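Local coordinates for protein cytosolic ACYL coenzyme A thioester hydrolase (Mus musculus, PDB 2V1O) that hydrolyses fatty acyl-CoA thioesters, palmitoyl-CoA preferentially, to free fatty acids and coenzyme A, this chain being the N-terminal of its two hotdog domains, at residues K138-E141 with A142-L145; A31-S34 with T35-C38; L23-I26 with E27-G30; S60-C63 with I64-A68. One frame throughout, in Å; residues are numbered along the deposited sequence.

In the fold
From the N terminus, the chain first runs through contact 3 (23-30) and then straight on into contact 2 (31-38), two consecutive stretches of the long central helix 19-38 against which the antiparallel sheet packs in the hotdog fold. Contact 4 (60-68) follows, where the loop after strand 46-57 turns into strand 67-77; it meets contact 3 through packing of Met-25 on Ala-68. Contact 1 (138-145) comes last, on helix 130-146. All four are local and lie in series, with none nesting or crossing; the turn at 63-66 is the one tight reversal. Contacts 1 and 4, centres about 34 Å apart, each touch a coenzyme A bound between two subunits.

Contact 1 of 4, residues K138-E141 with A142-L145; sequences KRYE and AQKL. With COA (coenzyme A), chain G.
Tyr-140 and Lys-144, one helical turn apart, lie side by side and send their polar ends to the same oxygen of coenzyme A. Lys-144 NZ donates to O7A of the 3'-phosphate of that coenzyme over 2.7 Å and to its ribose oxygen O2B over 3.1 Å, so one ammonium grips both neighbouring groups of the ribose. Tyr-140 OH donates to O7A as well, over a very short 2.5 Å, and the phosphate oxygen sits at the edge of the phenol ring, in its plane. With CG opposite its backbone N (chi1 166°), Tyr-140 runs alongside Lys-144, whose chain kinks at chi2 (89°) and brings CE within 3.7 Å of Tyr-140 OH.

Both residues belong to helix 130-146, which follows the last strand of the hotdog domain and supplies part of a coenzyme site to which Asp-57 and Phe-58 of the second subunit also contribute. Arg-147, a little further along, also bonds the ligand. The four backbone N-H groups of 142-145 are all used: Ala-142 N reaches Lys-138 O, Gln-143 N reaches Arg-139 O, Lys-144 N reaches Tyr-140 O at 2.9 Å, and Leu-145 N reaches Glu-141 O. The guanidinium of Arg-139 turns from the coenzyme to a salt bridge with Glu-83. Gln-143 folds its CG back to 3.3 Å from Tyr-140 O, its side chain also packing on Trp-107.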
loop_
_atom_site.group_PDB
_atom_site.type_symbol
_atom_site.label_atom_id
_atom_site.label_comp_id
_atom_site.label_asym_id
_atom_site.label_seq_id
_atom_site.Cartn_x
_atom_site.Cartn_y
_atom_site.Cartn_z
ATOM N N LYS A 138 -29.562 0.448 27.158
ATOM C CA LYS A 138 -29.387 1.826 27.635
ATOM C C LYS A 138 -28.464 2.653 26.727
ATOM O O LYS A 138 -28.735 3.828 26.459
ATOM C CB LYS A 138 -28.850 1.818 29.069
ATOM C CG LYS A 138 -28.949 3.150 29.783
ATOM C CD LYS A 138 -28.379 3.060 31.191
ATOM C CE LYS A 138 -28.101 4.446 31.763
ATOM N NZ LYS A 138 -29.346 5.182 32.120
ATOM N N ARG A 139 -27.374 2.042 26.267
ATOM C CA ARG A 139 -26.446 2.717 25.354
ATOM C C ARG A 139 -27.099 2.952 23.990
ATOM O O ARG A 139 -26.937 4.022 23.403
ATOM C CB ARG A 139 -25.141 1.931 25.206
ATOM C CG ARG A 139 -24.356 1.779 26.508
ATOM C CD ARG A 139 -22.966 1.179 26.284
ATOM N NE ARG A 139 -23.020 -0.188 25.754
ATOM C CZ ARG A 139 -23.067 -1.297 26.491
ATOM N NH1 ARG A 139 -23.068 -1.235 27.822
ATOM N NH2 ARG A 139 -23.107 -2.481 25.889
ATOM N N TYR A 140 -27.837 1.952 23.509
ATOM C CA TYR A 140 -28.625 2.048 22.277
ATOM C C TYR A 140 -29.603 3.220 22.333
ATOM O O TYR A 140 -29.634 4.059 21.434
ATOM C CB TYR A 140 -29.393 0.743 22.050
ATOM C CG TYR A 140 -30.492 0.837 21.014
ATOM C CD1 TYR A 140 -30.194 1.102 19.682
ATOM C CD2 TYR A 140 -31.836 0.647 21.367
ATOM C CE1 TYR A 140 -31.199 1.183 18.721
ATOM C CE2 TYR A 140 -32.848 0.724 20.411
ATOM C CZ TYR A 140 -32.517 0.994 19.088
ATOM O OH TYR A 140 -33.498 1.063 18.127
ATOM N N GLU A 141 -30.400 3.264 23.395
ATOM C CA GLU A 141 -31.347 4.353 23.624
ATOM C C GLU A 141 -30.668 5.727 23.687
ATOM O O GLU A 141 -31.190 6.698 23.151
ATOM C CB GLU A 141 -32.144 4.082 24.901
ATOM C CG GLU A 141 -33.106 2.899 24.781
ATOM C CD GLU A 141 -33.597 2.378 26.125
ATOM O OE1 GLU A 141 -33.021 2.733 27.174
ATOM O OE2 GLU A 141 -34.574 1.608 26.132
ATOM N N ALA A 142 -29.498 5.795 24.320
ATOM C CA ALA A 142 -28.737 7.045 24.432
ATOM C C ALA A 142 -28.375 7.629 23.055
ATOM O O ALA A 142 -28.655 8.805 22.775
ATOM C CB ALA A 142 -27.484 6.832 25.281
ATOM N N GLN A 143 -27.773 6.806 22.201
ATOM C CA GLN A 143 -27.374 7.261 20.865
ATOM C C GLN A 143 -28.581 7.513 19.948
ATOM O O GLN A 143 -28.587 8.470 19.174
ATOM C CB GLN A 143 -26.309 6.340 20.227
ATOM C CG GLN A 143 -26.641 4.842 20.169
ATOM C CD GLN A 143 -27.313 4.398 18.871
ATOM O OE1 GLN A 143 -27.402 3.203 18.587
ATOM N NE2 GLN A 143 -27.767 5.346 18.081
ATOM N N LYS A 144 -29.608 6.671 20.066
ATOM C CA LYS A 144 -30.857 6.850 19.320
ATOM C C LYS A 144 -31.483 8.220 19.633
ATOM O O LYS A 144 -31.859 8.972 18.728
ATOM C CB LYS A 144 -31.828 5.707 19.661
ATOM C CG LYS A 144 -33.070 5.601 18.787
ATOM C CD LYS A 144 -32.822 4.724 17.568
ATOM C CE LYS A 144 -34.129 4.436 16.850
ATOM N NZ LYS A 144 -33.914 4.104 15.419
ATOM N N LEU A 145 -31.556 8.541 20.922
ATOM C CA LEU A 145 -32.119 9.798 21.403
ATOM C C LEU A 145 -31.280 11.000 20.964
ATOM O O LEU A 145 -31.823 12.012 20.515
ATOM C CB LEU A 145 -32.250 9.754 22.931
ATOM C CG LEU A 145 -33.441 9.029 23.592
ATOM C CD1 LEU A 145 -33.887 7.741 22.874
ATOM C CD2 LEU A 145 -33.137 8.739 25.066
HETATM N N1A COA G . -25.555 5.426 14.698
HETATM C C2A COA G . -26.159 4.300 15.207
HETATM N N3A COA G . -27.267 3.781 14.579
HETATM C C4A COA G . -27.749 4.385 13.461
HETATM C C5A COA G . -27.152 5.518 12.923
HETATM C C6A COA G . -26.037 6.041 13.554
HETATM N N6A COA G . -25.442 7.138 13.091
HETATM N N7A COA G . -27.853 5.883 11.819
HETATM C C8A COA G . -28.870 5.010 11.656
HETATM N N9A COA G . -28.812 4.085 12.663
HETATM C C1B COA G . -29.606 2.865 12.815
HETATM C C2B COA G . -31.012 3.163 13.312
HETATM O O2B COA G . -31.022 3.379 14.705
HETATM C C3B COA G . -31.750 1.918 12.845
HETATM O O3B COA G . -31.629 0.848 13.763
HETATM P P3B COA G . -32.843 0.426 14.739
HETATM O O7A COA G . -33.025 1.535 15.723
HETATM O O8A COA G . -34.091 0.261 13.904
HETATM O O9A COA G . -32.472 -0.855 15.441
HETATM C C4B COA G . -31.005 1.524 11.570
HETATM O O4B COA G . -29.779 2.232 11.571
HETATM C C5B COA G . -31.788 1.835 10.299
HETATM O O5B COA G . -32.294 3.151 10.329
HETATM P P1A COA G . -32.980 3.741 9.005
HETATM O O1A COA G . -33.815 2.670 8.360
HETATM O O2A COA G . -33.760 4.978 9.390
HETATM O O3A COA G . -31.776 4.123 8.006
HETATM P P2A COA G . -31.036 5.546 7.955
HETATM O O4A COA G . -30.905 6.174 9.321
HETATM O O5A COA G . -31.679 6.470 6.947
HETATM O O6A COA G . -29.599 5.119 7.383
HETATM C CBP COA G . -27.388 4.186 7.450
HETATM C CCP COA G . -28.692 4.415 8.215
HETATM C CDP COA G . -26.319 3.703 8.438
HETATM C CEP COA G . -27.660 3.078 6.433
HETATM C CAP COA G . -26.975 5.499 6.772
HETATM O OAP COA G . -26.801 6.535 7.719
HETATM C C9P COA G . -25.723 5.363 5.939
HETATM O O9P COA G . -25.788 4.727 4.697
HETATM N N8P COA G . -24.605 5.869 6.440
HETATM C C7P COA G . -23.307 5.637 5.832
HETATM C C6P COA G . -22.752 4.257 6.185
HETATM C C5P COA G . -21.388 4.095 5.553
HETATM O O5P COA G . -21.300 3.951 4.320
HETATM N N4P COA G . -20.341 4.119 6.382
HETATM C C3P COA G . -18.981 4.438 5.955
HETATM C C2P COA G . -18.820 5.872 5.403
HETATM S S1P COA G . -17.113 6.025 4.834
#

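Contact 2 of 4, residues A31-S34 with T35-C38; sequences AIIS and TRHC
The guanidinium of Arg-36 has Ile-32 O over one face and a water at its edge, in plane, while Ile-33 lies obliquely beside it. Arg-36 NH2 comes within 3.6 Å of Ile-32 CG2, and NH1 of the same arginine stands 4.0 Å from Ile-33 CG1, so the charged plate rests against the aliphatic side chains one turn back. The bend at chi3 (-69°) folds it there. This is the C-terminal end of helix 19-38, the central helix of the hotdog fold, and here it meets another copy of the protein: Arg-36 NE makes a salt bridge to Glu-91 of the third subunit, and Ile-32 packs on Ile-5 of the same subunit. On the sheet side, Ser-34 and Cys-38 pack on strands 46-57 and 98-112, and Ile-33 on strand 67-77.

The 31-34 carbonyls take the backbone N-H groups of Thr-35, Arg-36, His-37 and Cys-38 in regular helical steps. Thr-35 OG1 accepts from Ala-48 N of strand 46-57 and also lies 3.0 Å from Ala-31 O. Ser-34 OG bonds back to Gly-30 O. Finally, the edge water accepts from Arg-36 NH1 at 3.1 Å and donates to Ile-33 O at 2.8 Å, giving that carbonyl a second donor besides His-37 N.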
loop_
_atom_site.group_PDB
_atom_site.type_symbol
_atom_site.label_atom_id
_atom_site.label_comp_id
_atom_site.label_asym_id
_atom_site.label_seq_id
_atom_site.Cartn_x
_atom_site.Cartn_y
_atom_site.Cartn_z
ATOM N N ALA A 31 -15.820 -4.382 11.368
ATOM C CA ALA A 31 -16.485 -4.750 10.118
ATOM C C ALA A 31 -16.616 -6.264 10.006
ATOM O O ALA A 31 -17.659 -6.755 9.598
ATOM C CB ALA A 31 -15.737 -4.184 8.913
ATOM N N ILE A 32 -15.560 -6.990 10.375
ATOM C CA ILE A 32 -15.576 -8.459 10.290
ATOM C C ILE A 32 -16.621 -9.060 11.232
ATOM O O ILE A 32 -17.454 -9.881 10.818
ATOM C CB ILE A 32 -14.192 -9.074 10.590
ATOM C CG1 ILE A 32 -13.235 -8.823 9.420
ATOM C CG2 ILE A 32 -14.313 -10.585 10.881
ATOM C CD1 ILE A 32 -11.751 -8.959 9.800
ATOM N N ILE A 33 -16.584 -8.633 12.493
ATOM C CA ILE A 33 -17.427 -9.261 13.517
ATOM C C ILE A 33 -18.914 -8.980 13.245
ATOM O O ILE A 33 -19.771 -9.864 13.396
ATOM C CB ILE A 33 -16.964 -8.871 14.964
ATOM C CG1 ILE A 33 -17.447 -9.908 15.995
ATOM C CG2 ILE A 33 -17.367 -7.418 15.317
ATOM C CD1 ILE A 33 -16.734 -9.819 17.352
ATOM N N SER A 34 -19.213 -7.768 12.789
ATOM C CA SER A 34 -20.599 -7.368 12.554
ATOM C C SER A 34 -21.171 -8.026 11.286
ATOM O O SER A 34 -22.297 -8.519 11.298
ATOM C CB SER A 34 -20.723 -5.836 12.523
ATOM O OG SER A 34 -19.895 -5.284 11.507
ATOM N N THR A 35 -20.388 -8.052 10.204
ATOM C CA THR A 35 -20.812 -8.724 8.965
ATOM C C THR A 35 -21.077 -10.216 9.206
ATOM O O THR A 35 -22.119 -10.730 8.803
ATOM C CB THR A 35 -19.794 -8.514 7.823
ATOM O OG1 THR A 35 -19.753 -7.121 7.479
ATOM C CG2 THR A 35 -20.172 -9.336 6.591
ATOM N N ARG A 36 -20.152 -10.905 9.882
ATOM C CA ARG A 36 -20.344 -12.322 10.198
ATOM C C ARG A 36 -21.649 -12.524 10.970
ATOM O O ARG A 36 -22.481 -13.377 10.624
ATOM C CB ARG A 36 -19.169 -12.856 11.025
ATOM C CG ARG A 36 -19.264 -14.367 11.275
ATOM C CD ARG A 36 -18.378 -14.817 12.417
ATOM N NE ARG A 36 -16.954 -14.720 12.110
ATOM C CZ ARG A 36 -16.122 -13.806 12.614
ATOM N NH1 ARG A 36 -16.567 -12.876 13.453
ATOM N NH2 ARG A 36 -14.837 -13.819 12.270
ATOM N N HIS A 37 -21.841 -11.711 12.004
ATOM C CA HIS A 37 -23.045 -11.824 12.794
ATOM C C HIS A 37 -24.326 -11.582 12.000
ATOM O O HIS A 37 -25.314 -12.306 12.167
ATOM C CB HIS A 37 -23.028 -10.898 13.996
ATOM C CG HIS A 37 -24.272 -11.016 14.803
ATOM N ND1 HIS A 37 -25.301 -10.102 14.717
ATOM C CD2 HIS A 37 -24.716 -12.013 15.602
ATOM C CE1 HIS A 37 -26.299 -10.503 15.483
ATOM N NE2 HIS A 37 -25.971 -11.657 16.031
ATOM N N CYS A 38 -24.315 -10.557 11.152
ATOM C CA CYS A 38 -25.516 -10.189 10.400
ATOM C C CYS A 38 -25.923 -11.213 9.329
ATOM O O CYS A 38 -27.071 -11.209 8.856
ATOM C CB CYS A 38 -25.373 -8.779 9.822
ATOM S SG CYS A 38 -25.467 -7.523 11.114
HETATM O O HOH W 1 -19.419 -12.334 14.642
#

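Contact 3 of 4, residues L23-I26 with E27-G30; sequences LKMI and EEAG
Glu-27 starts the second segment by donating its backbone N to Leu-23 O, and its CB stays close to that carbonyl at 3.7 Å. Its carboxylate leaves this turn altogether: the chain bends at chi2 (-84°), OE2 is hydrogen-bonded to Tyr-108 OH, and OE1 takes the backbone N of Gly-20 of the second subunit. Both oxygens of this buried acid are therefore held, one from within the domain and one from across the interface.

Glu-28 comes next and does the side-chain work of the turn. Its backbone N donates to Lys-24 O. Its CG lies 3.2 Å from Lys-24 O, and from there the extended chain carries the carboxylate to Lys-24, whose NZ forms a salt bridge to Glu-28 OE2 at 2.9 Å. The ammonium approaches from above the carboxylate plane, 39° out of it. Lys-24 gets there by bending at its last two torsions. Glu-28 OE1 rests 3.4 Å from Met-25 CA, so the acid lies along the preceding turn.

Ala-29 follows, with N bonded to Met-25 O and its CB 3.6 Å from Ile-26 O. Gly-30 completes the turn: its N reaches Ile-26 O at 3.0 Å, in the plane of that carbonyl.

All eight residues lie on the central helix 19-38 of the hotdog domain. Ile-26 packs against strands 82-91 and 98-112, Met-25 and Ala-29 pack on strand 67-77, and Leu-23 packs on Leu-23 of the second subunit.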
loop_
_atom_site.group_PDB
_atom_site.type_symbol
_atom_site.label_atom_id
_atom_site.label_comp_id
_atom_site.label_asym_id
_atom_site.label_seq_id
_atom_site.Cartn_x
_atom_site.Cartn_y
_atom_site.Cartn_z
ATOM N N LEU A 23 -7.232 3.686 14.280
ATOM C CA LEU A 23 -8.656 3.829 13.940
ATOM C C LEU A 23 -9.043 2.886 12.805
ATOM O O LEU A 23 -10.092 2.225 12.856
ATOM C CB LEU A 23 -8.989 5.279 13.583
ATOM C CG LEU A 23 -9.041 6.272 14.752
ATOM C CD1 LEU A 23 -9.178 7.694 14.236
ATOM C CD2 LEU A 23 -10.172 5.942 15.737
ATOM N N LYS A 24 -8.191 2.825 11.786
ATOM C CA LYS A 24 -8.401 1.909 10.676
ATOM C C LYS A 24 -8.477 0.435 11.147
ATOM O O LYS A 24 -9.385 -0.302 10.735
ATOM C CB LYS A 24 -7.323 2.100 9.609
ATOM C CG LYS A 24 -7.529 1.226 8.388
ATOM C CD LYS A 24 -6.782 1.797 7.183
ATOM C CE LYS A 24 -6.102 0.714 6.364
ATOM N NZ LYS A 24 -7.045 -0.220 5.684
ATOM N N MET A 25 -7.551 0.026 12.013
ATOM C CA MET A 25 -7.523 -1.364 12.506
ATOM C C MET A 25 -8.764 -1.667 13.352
ATOM O O MET A 25 -9.328 -2.751 13.284
ATOM C CB MET A 25 -6.273 -1.624 13.352
ATOM C CG MET A 25 -4.929 -1.581 12.602
ATOM S SD MET A 25 -3.603 -2.234 13.659
ATOM C CE MET A 25 -4.061 -1.476 15.212
ATOM N N ILE A 26 -9.162 -0.692 14.161
ATOM C CA ILE A 26 -10.364 -0.810 14.985
ATOM C C ILE A 26 -11.577 -1.112 14.099
ATOM O O ILE A 26 -12.341 -2.039 14.382
ATOM C CB ILE A 26 -10.604 0.472 15.821
ATOM C CG1 ILE A 26 -9.551 0.589 16.933
ATOM C CG2 ILE A 26 -12.007 0.451 16.463
ATOM C CD1 ILE A 26 -9.441 2.001 17.514
ATOM N N GLU A 27 -11.733 -0.347 13.018
ATOM C CA GLU A 27 -12.911 -0.477 12.148
ATOM C C GLU A 27 -12.880 -1.794 11.368
ATOM O O GLU A 27 -13.921 -2.414 11.172
ATOM C CB GLU A 27 -13.051 0.727 11.219
ATOM C CG GLU A 27 -14.467 0.946 10.689
ATOM C CD GLU A 27 -14.784 0.103 9.461
ATOM O OE1 GLU A 27 -14.029 0.180 8.469
ATOM O OE2 GLU A 27 -15.796 -0.637 9.479
ATOM N N GLU A 28 -11.683 -2.226 10.978
ATOM C CA GLU A 28 -11.500 -3.535 10.325
ATOM C C GLU A 28 -12.022 -4.680 11.204
ATOM O O GLU A 28 -12.756 -5.553 10.723
ATOM C CB GLU A 28 -10.031 -3.740 9.924
ATOM C CG GLU A 28 -9.580 -2.793 8.799
ATOM C CD GLU A 28 -8.073 -2.789 8.549
ATOM O OE1 GLU A 28 -7.274 -3.022 9.495
ATOM O OE2 GLU A 28 -7.686 -2.512 7.391
ATOM N N ALA A 29 -11.673 -4.654 12.494
ATOM C CA ALA A 29 -12.176 -5.642 13.446
ATOM C C ALA A 29 -13.688 -5.548 13.580
ATOM O O ALA A 29 -14.370 -6.571 13.547
ATOM C CB ALA A 29 -11.493 -5.501 14.810
ATOM N N GLY A 30 -14.210 -4.321 13.697
ATOM C CA GLY A 30 -15.650 -4.107 13.765
ATOM C C GLY A 30 -16.389 -4.622 12.545
ATOM O O GLY A 30 -17.457 -5.249 12.668
#

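Contact 4 of 4, residues S60-C63 with I64-A68; sequences SPMC and IGEVA. With COA (coenzyme A), chain J.
Glu-66 folds back over the 62-63 backbone, and its side chain can be followed atom by atom. Glu-66 CB sits 3.4 Å from Cys-63 O and 4.1 Å from Met-62 CG. CG, set opposite the carbonyl carbon (chi1 -64°), still skirts Cys-63 O, and the extended chain then carries CD past Cys-63 N. At the tip, Glu-66 OE1 takes the N-H of Cys-63, N to OE1 2.9 Å, the donor standing above the carboxylate plane, 53° out of it. A water bound to Pro-61 O donates to Glu-66 OE1 at 2.8 Å, while OE2 is hydrogen-bonded to Asn-92 ND2.

The backbone beneath is a type II beta turn from Cys-63 to Glu-66, closed by Glu-66 N donating to Cys-63 O over 3.1 Å. Gly-65 holds the third position with phi at 95°, a positive value that glycine adopts readily. The turn delivers the chain into strand 67-77 of the hotdog sheet. On the inner side Met-62 SD packs 3.8 Å from Ala-68 CB, and the same methionine touches Ile-22 of helix 19-38.

Upstream, Pro-61 touches the pantetheine arm of a coenzyme A, its CA 3.4 Å from O5P. At the turn itself the side chain of Ile-64 lies about 7 Å from that of Asn-12, an active-site residue.

With a backbone N-H, a water and an amide all directed at it, the buried carboxylate of Glu-66 is well supplied with donors, which would probably favour its ionised form. Through OE1 it ties the approach to strand 67-77 to Cys-63 N and, by way of the water, to Pro-61 O, in the loop that lines the coenzyme pocket.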
loop_
_atom_site.group_PDB
_atom_site.type_symbol
_atom_site.label_atom_id
_atom_site.label_comp_id
_atom_site.label_asym_id
_atom_site.label_seq_id
_atom_site.Cartn_x
_atom_site.Cartn_y
_atom_site.Cartn_z
ATOM N N SER A 60 -2.051 5.794 25.485
ATOM C CA SER A 60 -0.602 5.656 25.433
ATOM C C SER A 60 -0.137 5.486 23.988
ATOM O O SER A 60 -0.869 4.934 23.160
ATOM C CB SER A 60 -0.115 4.497 26.321
ATOM O OG SER A 60 -0.609 3.247 25.870
ATOM N N PRO A 61 1.074 5.982 23.677
ATOM C CA PRO A 61 1.589 5.868 22.323
ATOM C C PRO A 61 1.966 4.431 21.974
ATOM O O PRO A 61 2.134 3.584 22.862
ATOM C CB PRO A 61 2.834 6.758 22.350
ATOM C CG PRO A 61 3.279 6.731 23.757
ATOM C CD PRO A 61 2.023 6.686 24.565
ATOM N N MET A 62 2.063 4.171 20.677
ATOM C CA MET A 62 2.592 2.922 20.175
ATOM C C MET A 62 3.759 3.290 19.273
ATOM O O MET A 62 3.788 4.386 18.701
ATOM C CB MET A 62 1.520 2.184 19.384
ATOM C CG MET A 62 1.799 0.705 19.159
ATOM S SD MET A 62 0.385 -0.094 18.380
ATOM C CE MET A 62 -0.943 0.356 19.478
ATOM N N CYS A 63 4.719 2.382 19.149
ATOM C CA CYS A 63 5.937 2.667 18.407
ATOM C C CYS A 63 6.111 1.699 17.260
ATOM O O CYS A 63 5.573 0.589 17.287
ATOM C CB CYS A 63 7.156 2.585 19.335
ATOM S SG CYS A 63 7.110 3.756 20.682
ATOM N N ILE A 64 6.872 2.124 16.253
ATOM C CA ILE A 64 7.324 1.231 15.197
ATOM C C ILE A 64 7.933 -0.005 15.849
ATOM O O ILE A 64 8.738 0.106 16.788
ATOM C CB ILE A 64 8.392 1.911 14.287
ATOM C CG1 ILE A 64 7.779 3.076 13.504
ATOM C CG2 ILE A 64 9.007 0.907 13.320
ATOM C CD1 ILE A 64 8.828 4.075 12.981
ATOM N N GLY A 65 7.521 -1.175 15.369
ATOM C CA GLY A 65 8.102 -2.432 15.811
ATOM C C GLY A 65 7.320 -3.098 16.927
ATOM O O GLY A 65 7.543 -4.266 17.226
ATOM N N GLU A 66 6.420 -2.349 17.557
ATOM C CA GLU A 66 5.492 -2.938 18.531
ATOM C C GLU A 66 4.339 -3.615 17.793
ATOM O O GLU A 66 4.066 -3.293 16.630
ATOM C CB GLU A 66 5.008 -1.889 19.540
ATOM C CG GLU A 66 6.161 -1.353 20.384
ATOM C CD GLU A 66 5.754 -0.338 21.439
ATOM O OE1 GLU A 66 4.740 0.376 21.262
ATOM O OE2 GLU A 66 6.483 -0.251 22.452
ATOM N N VAL A 67 3.697 -4.573 18.460
ATOM C CA VAL A 67 2.606 -5.334 17.865
ATOM C C VAL A 67 1.290 -4.792 18.402
ATOM O O VAL A 67 1.068 -4.765 19.616
ATOM C CB VAL A 67 2.694 -6.852 18.172
ATOM C CG1 VAL A 67 1.427 -7.573 17.675
ATOM C CG2 VAL A 67 3.961 -7.472 17.560
ATOM N N ALA A 68 0.438 -4.351 17.483
ATOM C CA ALA A 68 -0.920 -3.936 17.803
ATOM C C ALA A 68 -1.820 -5.171 17.869
ATOM O O ALA A 68 -1.909 -5.932 16.906
ATOM C CB ALA A 68 -1.419 -2.978 16.751
HETATM N N1A COA J . -8.742 14.183 25.304
HETATM C C2A COA J . -8.552 15.549 25.220
HETATM N N3A COA J . -7.528 16.144 25.933
HETATM C C4A COA J . -6.705 15.389 26.715
HETATM C C5A COA J . -6.875 14.008 26.811
HETATM C C6A COA J . -7.905 13.401 26.092
HETATM N N6A COA J . -8.034 12.072 26.083
HETATM N N7A COA J . -5.927 13.524 27.653
HETATM C C8A COA J . -5.169 14.556 28.084
HETATM N N9A COA J . -5.644 15.719 27.519
HETATM C C1B COA J . -4.987 17.036 27.551
HETATM C C2B COA J . -5.065 17.678 28.930
HETATM O O2B COA J . -6.317 18.274 29.170
HETATM C C3B COA J . -3.930 18.679 28.821
HETATM O O3B COA J . -4.337 19.866 28.179
HETATM P P3B COA J . -4.680 21.185 29.034
HETATM O O7A COA J . -5.967 20.925 29.772
HETATM O O8A COA J . -3.570 21.423 30.020
HETATM O O9A COA J . -4.811 22.359 28.098
HETATM C C4B COA J . -2.914 17.985 27.925
HETATM O O4B COA J . -3.603 16.920 27.309
HETATM C C5B COA J . -1.723 17.451 28.715
HETATM O O5B COA J . -2.203 16.689 29.804
HETATM P P1A COA J . -1.186 15.902 30.762
HETATM O O1A COA J . 0.038 16.741 30.976
HETATM O O2A COA J . -1.913 15.567 32.039
HETATM O O3A COA J . -0.811 14.559 29.954
HETATM P P2A COA J . -1.574 13.155 30.115
HETATM O O4A COA J . -3.047 13.343 30.391
HETATM O O5A COA J . -0.907 12.309 31.175
HETATM O O6A COA J . -1.344 12.478 28.674
HETATM C CBP COA J . -1.427 12.310 26.277
HETATM C CCP COA J . -1.961 13.020 27.519
HETATM C CDP COA J . -2.298 12.685 25.073
HETATM C CEP COA J . -0.011 12.823 26.031
HETATM C CAP COA J . -1.420 10.790 26.513
HETATM O OAP COA J . -2.698 10.300 26.855
HETATM C C9P COA J . -0.917 10.031 25.317
HETATM O O9P COA J . 0.452 9.997 25.048
HETATM N N8P COA J . -1.815 9.415 24.555
HETATM C C7P COA J . -1.426 8.744 23.331
HETATM C C6P COA J . -1.322 9.746 22.186
HETATM C C5P COA J . -1.001 9.021 20.904
HETATM O O5P COA J . 0.134 8.527 20.742
HETATM N N4P COA J . -1.995 8.955 20.004
HETATM C C3P COA J . -2.051 7.935 18.965
HETATM C C2P COA J . -2.184 6.517 19.537
HETATM S S1P COA J . -2.121 5.318 18.187
HETATM O O HOH W 2 4.346 2.097 23.403
#